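PDB 6GSZ: alpha-L-rhamnosidase, which probably hydrolyses terminal non-reducing alpha-L-rhamnose residues from alpha-L-rhamnosides, as a calcium-binding glycoside hydrolase. Local coordinates for residues Q656-D666 and G698-Y709. Sequence-based numbering, arbitrary orientation.
Sequences QTGLALPLYFD and GTHLLGHTLSKY. With CA (calcium ion), chain Q; MAN (alpha-D-mannopyranose), chain C.
Thr705 and Leu701, one helical turn apart, meet Tyr664 where helices 656-664 and 699-708 pack at 63°, their axes 9.4 Å apart at closest approach, and the pair illustrates how one interface can run from a close-packed core to a wet, charged end. On the tight side, the Tyr664 ring stands with CG anti to the backbone N (chi1 -163°), which brings it against Leu701, His704 and Thr705. Leu701 CD2 sits over one face in a CH-pi contact, 4.0 Å from the ring centroid, while a water lies over the other face, so the tight half passes into the hydrated one at this ring. The other methyl of Leu701, CD1, reaches Phe665 CZ at 3.8 Å and also touches Leu661. Thr705 splits its two branches: CG2 presses on Leu663 CB at 3.6 Å, and OG1 lies against Tyr664 CB yet bonds back to Leu701 O, so this buried hydroxyl is satisfied within its own helix. Farther along, Gly698 lets the backbones close in beside Thr657.

The other end is looser and hydrated. Lys708, fully extended, brings NZ to the C-terminal turn of helix 656-664, forming a salt bridge with Asp666 OD1 (2.8 Å) and a weak bond to Tyr664 O (3.0 Å). One water donates to both Leu663 O and Asp666 OD1. Asp666 closes a Schellman motif, and its carbonyl O binds calcium at 2.3 Å, alongside O2 and O3 of a glycan mannose.

Within the six-hairpin glycosidase domain of this alpha-L-rhamnosidase, helix 598-619 packs on Leu661, Phe665 and Leu701, helix 671-687 lies against Tyr709 in the conformer modelled, and helix 712-719 touches Gln656 and Leu702.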
ATOM      1  N   GLN A 656       2.329   8.666 -28.314  1.00 15.15           N
ATOM      2  CA  GLN A 656       2.745   7.495 -27.587  1.00 14.98           C
ATOM      3  C   GLN A 656       1.529   6.817 -26.949  1.00 14.95           C
ATOM      4  O   GLN A 656       1.383   5.600 -27.052  1.00 14.93           O
ATOM      5  CB  GLN A 656       3.847   7.826 -26.594  1.00 16.06           C
ATOM      6  CG  GLN A 656       5.157   8.180 -27.270  1.00 16.97           C
ATOM      7  CD  GLN A 656       6.283   8.386 -26.290  1.00 16.62           C
ATOM      8  OE1 GLN A 656       6.290   7.823 -25.187  1.00 16.96           O
ATOM      9  NE2 GLN A 656       7.235   9.228 -26.694  1.00 17.83           N
ATOM     10  N   THR A 657       0.693   7.582 -26.227  1.00 14.11           N
ATOM     11  CA  THR A 657      -0.484   6.968 -25.598  1.00 12.95           C
ATOM     12  C   THR A 657      -1.529   6.527 -26.640  1.00 14.01           C
ATOM     13  O   THR A 657      -2.148   5.453 -26.496  1.00 14.24           O
ATOM     14  CB  THR A 657      -1.099   7.916 -24.569  1.00 14.17           C
ATOM     15  OG1 THR A 657      -0.124   8.080 -23.543  1.00 14.88           O
ATOM     16  CG2 THR A 657      -2.396   7.412 -23.990  1.00 13.86           C
ATOM     17  N   GLY A 658      -1.756   7.360 -27.655  1.00 13.84           N
ATOM     18  CA  GLY A 658      -2.758   7.069 -28.664  1.00 14.15           C
ATOM     19  C   GLY A 658      -2.505   5.782 -29.453  1.00 14.15           C
ATOM     20  O   GLY A 658      -3.481   5.111 -29.837  1.00 14.98           O
ATOM     21  N   LEU A 659      -1.225   5.434 -29.621  1.00 14.31           N
ATOM     22  CA  LEU A 659      -0.850   4.169 -30.226  1.00 14.31           C
ATOM     23  C   LEU A 659      -0.757   3.060 -29.170  1.00 14.12           C
ATOM     24  O   LEU A 659      -1.136   1.931 -29.415  1.00 13.98           O
ATOM     25  CB  LEU A 659       0.476   4.341 -30.958  1.00 14.67           C
ATOM     26  CG  LEU A 659       0.352   5.070 -32.290  1.00 15.81           C
ATOM     27  CD1 LEU A 659       1.663   5.723 -32.639  1.00 17.62           C
ATOM     28  CD2 LEU A 659      -0.117   4.132 -33.383  1.00 19.45           C
ATOM     29  N   ALA A 660      -0.151   3.337 -28.011  1.00 13.80           N
ATOM     30  CA  ALA A 660       0.130   2.254 -27.050  1.00 12.97           C
ATOM     31  C   ALA A 660      -1.174   1.593 -26.580  1.00 13.81           C
ATOM     32  O   ALA A 660      -1.260   0.371 -26.419  1.00 13.59           O
ATOM     33  CB  ALA A 660       0.922   2.758 -25.878  1.00 14.87           C
ATOM     34  N   LEU A 661      -2.212   2.391 -26.313  1.00 13.41           N
ATOM     35  CA  LEU A 661      -3.453   1.788 -25.782  1.00 12.80           C
ATOM     36  C   LEU A 661      -4.099   0.790 -26.741  1.00 11.93           C
ATOM     37  O   LEU A 661      -4.379  -0.346 -26.308  1.00 12.88           O
ATOM     38  CB  LEU A 661      -4.427   2.864 -25.304  1.00 12.93           C
ATOM     39  CG  LEU A 661      -3.924   3.780 -24.203  1.00 13.45           C
ATOM     40  CD1 LEU A 661      -4.996   4.777 -23.804  1.00 14.57           C
ATOM     41  CD2 LEU A 661      -3.458   2.982 -22.991  1.00 13.42           C
ATOM     42  N   PRO A 662      -4.406   1.152 -28.010  1.00 12.78           N
ATOM     43  CA  PRO A 662      -4.982   0.138 -28.887  1.00 12.71           C
ATOM     44  C   PRO A 662      -4.033  -1.039 -29.193  1.00 13.80           C
ATOM     45  O   PRO A 662      -4.514  -2.121 -29.432  1.00 14.21           O
ATOM     46  CB  PRO A 662      -5.374   0.946 -30.129  1.00 12.95           C
ATOM     47  CG  PRO A 662      -4.404   2.104 -30.119  1.00 13.60           C
ATOM     48  CD  PRO A 662      -4.296   2.476 -28.661  1.00 12.95           C
ATOM     49  N   LEU A 663      -2.717  -0.833 -29.117  1.00 13.55           N
ATOM     50  CA  LEU A 663      -1.788  -1.933 -29.258  1.00 14.16           C
ATOM     51  C   LEU A 663      -1.890  -2.886 -28.067  1.00 14.50           C
ATOM     52  O   LEU A 663      -2.008  -4.100 -28.235  1.00 16.18           O
ATOM     53  CB  LEU A 663      -0.364  -1.405 -29.421  1.00 14.06           C
ATOM     54  CG  LEU A 663      -0.067  -0.784 -30.791  1.00 13.41           C
ATOM     55  CD1 LEU A 663       1.276  -0.062 -30.764  1.00 15.65           C
ATOM     56  CD2 LEU A 663      -0.089  -1.844 -31.878  1.00 14.39           C
ATOM     57  N   TYR A 664      -1.862  -2.363 -26.842  1.00 13.57           N
ATOM     58  CA  TYR A 664      -1.869  -3.252 -25.679  1.00 12.36           C
ATOM     59  C   TYR A 664      -3.239  -3.928 -25.519  1.00 11.81           C
ATOM     60  O   TYR A 664      -3.330  -5.093 -25.064  1.00 13.88           O
ATOM     61  CB  TYR A 664      -1.527  -2.476 -24.405  1.00 13.50           C
ATOM     62  CG  TYR A 664      -1.133  -3.375 -23.277  1.00 15.76           C
ATOM     63  CD1 TYR A 664       0.066  -4.047 -23.308  1.00 17.45           C
ATOM     64  CD2 TYR A 664      -1.998  -3.616 -22.223  1.00 18.00           C
ATOM     65  CE1 TYR A 664       0.412  -4.935 -22.306  1.00 18.11           C
ATOM     66  CE2 TYR A 664      -1.670  -4.498 -21.210  1.00 18.94           C
ATOM     67  CZ  TYR A 664      -0.443  -5.142 -21.246  1.00 17.33           C
ATOM     68  OH  TYR A 664      -0.074  -6.038 -20.300  1.00 21.44           O
ATOM     69  N   PHE A 665      -4.312  -3.187 -25.850  1.00 12.48           N
ATOM     70  CA  PHE A 665      -5.675  -3.666 -25.678  1.00 13.43           C
ATOM     71  C   PHE A 665      -6.198  -4.443 -26.903  1.00 13.55           C
ATOM     72  O   PHE A 665      -7.342  -4.907 -26.892  1.00 14.25           O
ATOM     73  CB  PHE A 665      -6.611  -2.509 -25.311  1.00 13.56           C
ATOM     74  CG  PHE A 665      -6.305  -1.774 -24.015  1.00 13.64           C
ATOM     75  CD1 PHE A 665      -5.605  -2.349 -22.966  1.00 13.09           C
ATOM     76  CD2 PHE A 665      -6.729  -0.472 -23.878  1.00 13.79           C
ATOM     77  CE1 PHE A 665      -5.359  -1.644 -21.795  1.00 13.90           C
ATOM     78  CE2 PHE A 665      -6.469   0.247 -22.727  1.00 14.19           C
ATOM     79  CZ  PHE A 665      -5.781  -0.344 -21.697  1.00 15.00           C
ATOM     80  N   ASP A 666      -5.362  -4.574 -27.940  1.00 13.70           N
ATOM     81  CA  ASP A 666      -5.640  -5.415 -29.141  1.00 15.16           C
ATOM     82  C   ASP A 666      -6.910  -4.921 -29.858  1.00 14.73           C
ATOM     83  O   ASP A 666      -7.845  -5.679 -30.137  1.00 16.42           O
ATOM     84  CB  ASP A 666      -5.718  -6.903 -28.778  1.00 16.22           C
ATOM     85  CG  ASP A 666      -4.427  -7.500 -28.268  1.00 20.37           C
ATOM     86  OD1 ASP A 666      -3.383  -7.308 -28.932  1.00 28.12           O
ATOM     87  OD2 ASP A 666      -4.476  -8.203 -27.241  1.00 37.08           O
ATOM     88  N   GLY A 698      -0.887   6.137 -20.254  1.00 12.95           N
ATOM     89  CA  GLY A 698       0.015   5.390 -21.114  1.00 12.69           C
ATOM     90  C   GLY A 698       1.241   4.827 -20.401  1.00 13.40           C
ATOM     91  O   GLY A 698       1.789   3.809 -20.833  1.00 13.80           O
ATOM     92  N   THR A 699       1.719   5.479 -19.348  1.00 13.58           N
ATOM     93  CA  THR A 699       3.062   5.197 -18.824  1.00 12.74           C
ATOM     94  C   THR A 699       3.192   3.758 -18.304  1.00 13.77           C
ATOM     95  O   THR A 699       4.162   3.034 -18.665  1.00 13.53           O
ATOM     96  CB  THR A 699       3.445   6.184 -17.730  1.00 13.58           C
ATOM     97  OG1 THR A 699       3.502   7.478 -18.333  1.00 14.10           O
ATOM     98  CG2 THR A 699       4.797   5.856 -17.140  1.00 15.46           C
ATOM     99  N   HIS A 700       2.197   3.285 -17.530  1.00 12.54           N
ATOM    100  CA  HIS A 700       2.306   1.976 -16.907  1.00 11.92           C
ATOM    101  C   HIS A 700       2.317   0.835 -17.928  1.00 11.66           C
ATOM    102  O   HIS A 700       2.759  -0.299 -17.577  1.00 13.67           O
ATOM    103  CB  HIS A 700       1.226   1.740 -15.844  1.00 12.72           C
ATOM    104  CG  HIS A 700      -0.158   1.598 -16.380  1.00 12.15           C
ATOM    105  ND1 HIS A 700      -0.827   0.393 -16.316  1.00 13.85           N
ATOM    106  CD2 HIS A 700      -1.023   2.484 -16.935  1.00 12.79           C
ATOM    107  CE1 HIS A 700      -2.046   0.545 -16.814  1.00 14.33           C
ATOM    108  NE2 HIS A 700      -2.196   1.823 -17.199  1.00 13.31           N
ATOM    109  N   LEU A 701       1.844   1.113 -19.147  1.00 12.07           N
ATOM    110  CA  LEU A 701       1.730   0.066 -20.169  1.00 12.95           C
ATOM    111  C   LEU A 701       2.765   0.214 -21.287  1.00 12.70           C
ATOM    112  O   LEU A 701       2.906  -0.680 -22.123  1.00 14.31           O
ATOM    113  CB  LEU A 701       0.323   0.111 -20.761  1.00 14.28           C
ATOM    114  CG  LEU A 701      -0.835  -0.188 -19.848  1.00 16.82           C
ATOM    115  CD1 LEU A 701      -2.135   0.060 -20.630  1.00 17.49           C
ATOM    116  CD2 LEU A 701      -0.710  -1.607 -19.296  1.00 19.06           C
ATOM    117  N   LEU A 702       3.495   1.315 -21.344  1.00 12.28           N
ATOM    118  CA  LEU A 702       4.317   1.623 -22.521  1.00 14.07           C
ATOM    119  C   LEU A 702       5.386   0.550 -22.756  1.00 12.77           C
ATOM    120  O   LEU A 702       5.542   0.033 -23.864  1.00 13.22           O
ATOM    121  CB  LEU A 702       4.942   3.012 -22.381  1.00 15.21           C
ATOM    122  CG  LEU A 702       5.787   3.467 -23.565  1.00 17.09           C
ATOM    123  CD1 LEU A 702       4.956   3.506 -24.849  1.00 20.10           C
ATOM    124  CD2 LEU A 702       6.398   4.833 -23.279  1.00 19.06           C
ATOM    125  N   GLY A 703       6.173   0.187 -21.746  1.00 12.31           N
ATOM    126  CA  GLY A 703       7.212  -0.808 -21.914  1.00 13.36           C
ATOM    127  C   GLY A 703       6.636  -2.156 -22.285  1.00 12.97           C
ATOM    128  O   GLY A 703       7.187  -2.866 -23.141  1.00 13.57           O
ATOM    129  N   HIS A 704       5.537  -2.545 -21.649  1.00 12.76           N
ATOM    130  CA  HIS A 704       4.913  -3.829 -21.913  1.00 13.62           C
ATOM    131  C   HIS A 704       4.371  -3.877 -23.332  1.00 13.29           C
ATOM    132  O   HIS A 704       4.394  -4.946 -23.970  1.00 14.54           O
ATOM    133  CB  HIS A 704       3.816  -4.150 -20.909  1.00 14.05           C
ATOM    134  CG  HIS A 704       4.362  -4.280 -19.539  1.00 13.03           C
ATOM    135  ND1 HIS A 704       5.271  -5.259 -19.208  1.00 15.87           N
ATOM    136  CD2 HIS A 704       4.185  -3.524 -18.433  1.00 15.13           C
ATOM    137  CE1 HIS A 704       5.608  -5.121 -17.930  1.00 13.50           C
ATOM    138  NE2 HIS A 704       4.967  -4.050 -17.441  1.00 14.18           N
ATOM    139  N   THR A 705       3.905  -2.743 -23.847  1.00 12.82           N
ATOM    140  CA  THR A 705       3.364  -2.671 -25.178  1.00 12.92           C
ATOM    141  C   THR A 705       4.503  -2.887 -26.177  1.00 13.21           C
ATOM    142  O   THR A 705       4.384  -3.659 -27.161  1.00 14.31           O
ATOM    143  CB  THR A 705       2.664  -1.335 -25.447  1.00 14.78           C
ATOM    144  OG1 THR A 705       1.568  -1.170 -24.537  1.00 15.55           O
ATOM    145  CG2 THR A 705       2.162  -1.235 -26.870  1.00 14.54           C
ATOM    146  N   LEU A 706       5.630  -2.191 -25.972  1.00 13.63           N
ATOM    147  CA  LEU A 706       6.744  -2.300 -26.893  1.00 14.54           C
ATOM    148  C   LEU A 706       7.285  -3.726 -26.870  1.00 14.58           C
ATOM    149  O   LEU A 706       7.554  -4.321 -27.937  1.00 14.84           O
ATOM    150  CB  LEU A 706       7.821  -1.258 -26.551  1.00 15.27           C
ATOM    151  CG  LEU A 706       7.443   0.172 -26.914  1.00 16.28           C
ATOM    152  CD1 LEU A 706       8.329   1.148 -26.165  1.00 19.10           C
ATOM    153  CD2 LEU A 706       7.549   0.391 -28.413  1.00 18.15           C
ATOM    154  N   SER A 707       7.432  -4.328 -25.702  1.00 14.25           N
ATOM    155  CA  SER A 707       7.930  -5.706 -25.605  1.00 14.46           C
ATOM    156  C   SER A 707       6.951  -6.696 -26.252  1.00 14.37           C
ATOM    157  O   SER A 707       7.382  -7.658 -26.887  1.00 15.64           O
ATOM    158  CB  SER A 707       8.207  -6.077 -24.164  1.00 14.41           C
ATOM    159  OG  SER A 707       9.275  -5.290 -23.655  1.00 15.43           O
ATOM    160  N   LYS A 708       5.643  -6.475 -26.148  1.00 15.48           N
ATOM    161  CA  LYS A 708       4.615  -7.338 -26.740  1.00 15.94           C
ATOM    162  C   LYS A 708       4.854  -7.459 -28.253  1.00 17.19           C
ATOM    163  O   LYS A 708       4.606  -8.536 -28.830  1.00 18.86           O
ATOM    164  CB  LYS A 708       3.228  -6.743 -26.464  1.00 17.23           C
ATOM    165  CG  LYS A 708       2.046  -7.433 -27.135  1.00 18.77           C
ATOM    166  CD  LYS A 708       0.731  -6.826 -26.701  1.00 22.21           C
ATOM    167  CE  LYS A 708      -0.479  -7.476 -27.343  1.00 24.99           C
ATOM    168  NZ  LYS A 708      -1.719  -7.091 -26.634  1.00 30.12           N
ATOM    169  N   TYR A 709       5.396  -6.401 -28.872  1.00 15.09           N
ATOM    170  CA  TYR A 709       5.636  -6.336 -30.334  0.50 15.98           C
ATOM    171  C   TYR A 709       7.108  -6.483 -30.699  1.00 17.56           C
ATOM    172  O   TYR A 709       7.513  -6.184 -31.855  1.00 21.63           O
ATOM    173  CB  TYR A 709       5.042  -5.041 -30.889  0.50 17.54           C
ATOM    174  CG  TYR A 709       3.596  -5.290 -31.161  0.50 17.64           C
ATOM    175  CD1 TYR A 709       3.217  -5.981 -32.294  0.50 19.82           C
ATOM    176  CD2 TYR A 709       2.640  -5.008 -30.209  0.50 18.92           C
ATOM    177  CE1 TYR A 709       1.894  -6.299 -32.530  0.50 19.57           C
ATOM    178  CE2 TYR A 709       1.314  -5.322 -30.420  0.50 17.27           C
ATOM    179  CZ  TYR A 709       0.941  -5.961 -31.589  0.50 17.99           C
ATOM    180  OH  TYR A 709      -0.355  -6.287 -31.770  0.50 18.58           O
TER
HETATM  181 CA    CA Q 935      -9.388  -7.422 -30.112  0.50 32.59          CA
HETATM  182  C1  MAN C   5      -6.894 -11.038 -31.397  0.70 36.65           C
HETATM  183  C2  MAN C   5      -8.153 -10.220 -31.039  0.70 36.99           C
HETATM  184  C3  MAN C   5      -8.573  -9.491 -32.350  0.70 41.05           C
HETATM  185  C4  MAN C   5      -7.393  -8.759 -33.035  0.70 40.35           C
HETATM  186  C5  MAN C   5      -6.200  -9.703 -33.233  0.70 40.56           C
HETATM  187  C6  MAN C   5      -4.993  -9.046 -33.920  0.70 43.94           C
HETATM  188  O2  MAN C   5      -8.036  -9.350 -29.833  0.70 35.22           O
HETATM  189  O3  MAN C   5      -9.701  -8.615 -32.088  0.70 40.95           O
HETATM  190  O4  MAN C   5      -7.716  -8.269 -34.352  0.70 47.78           O
HETATM  191  O5  MAN C   5      -5.843 -10.217 -31.951  0.70 37.36           O
HETATM  192  O6  MAN C   5      -4.659  -7.784 -33.324  0.70 53.21           O
HETATM  193  O   HOH W   1      -2.381  -5.334 -30.637  0.50 19.57           O
HETATM  194  O   HOH W   2      -1.585  -7.295 -24.102  1.00 43.47           O
HETATM  195  O   HOH W   3      -8.840  -7.195 -27.870  1.00 28.43           O
HETATM  196  O   HOH W   4     -10.551  -9.347 -29.115  1.00 45.06           O
HETATM  197  O   HOH W   5     -11.339  -6.817 -29.900  1.00 44.32           O
HETATM  198  O   HOH W   6      -9.461  -5.942 -32.430  1.00 27.26           O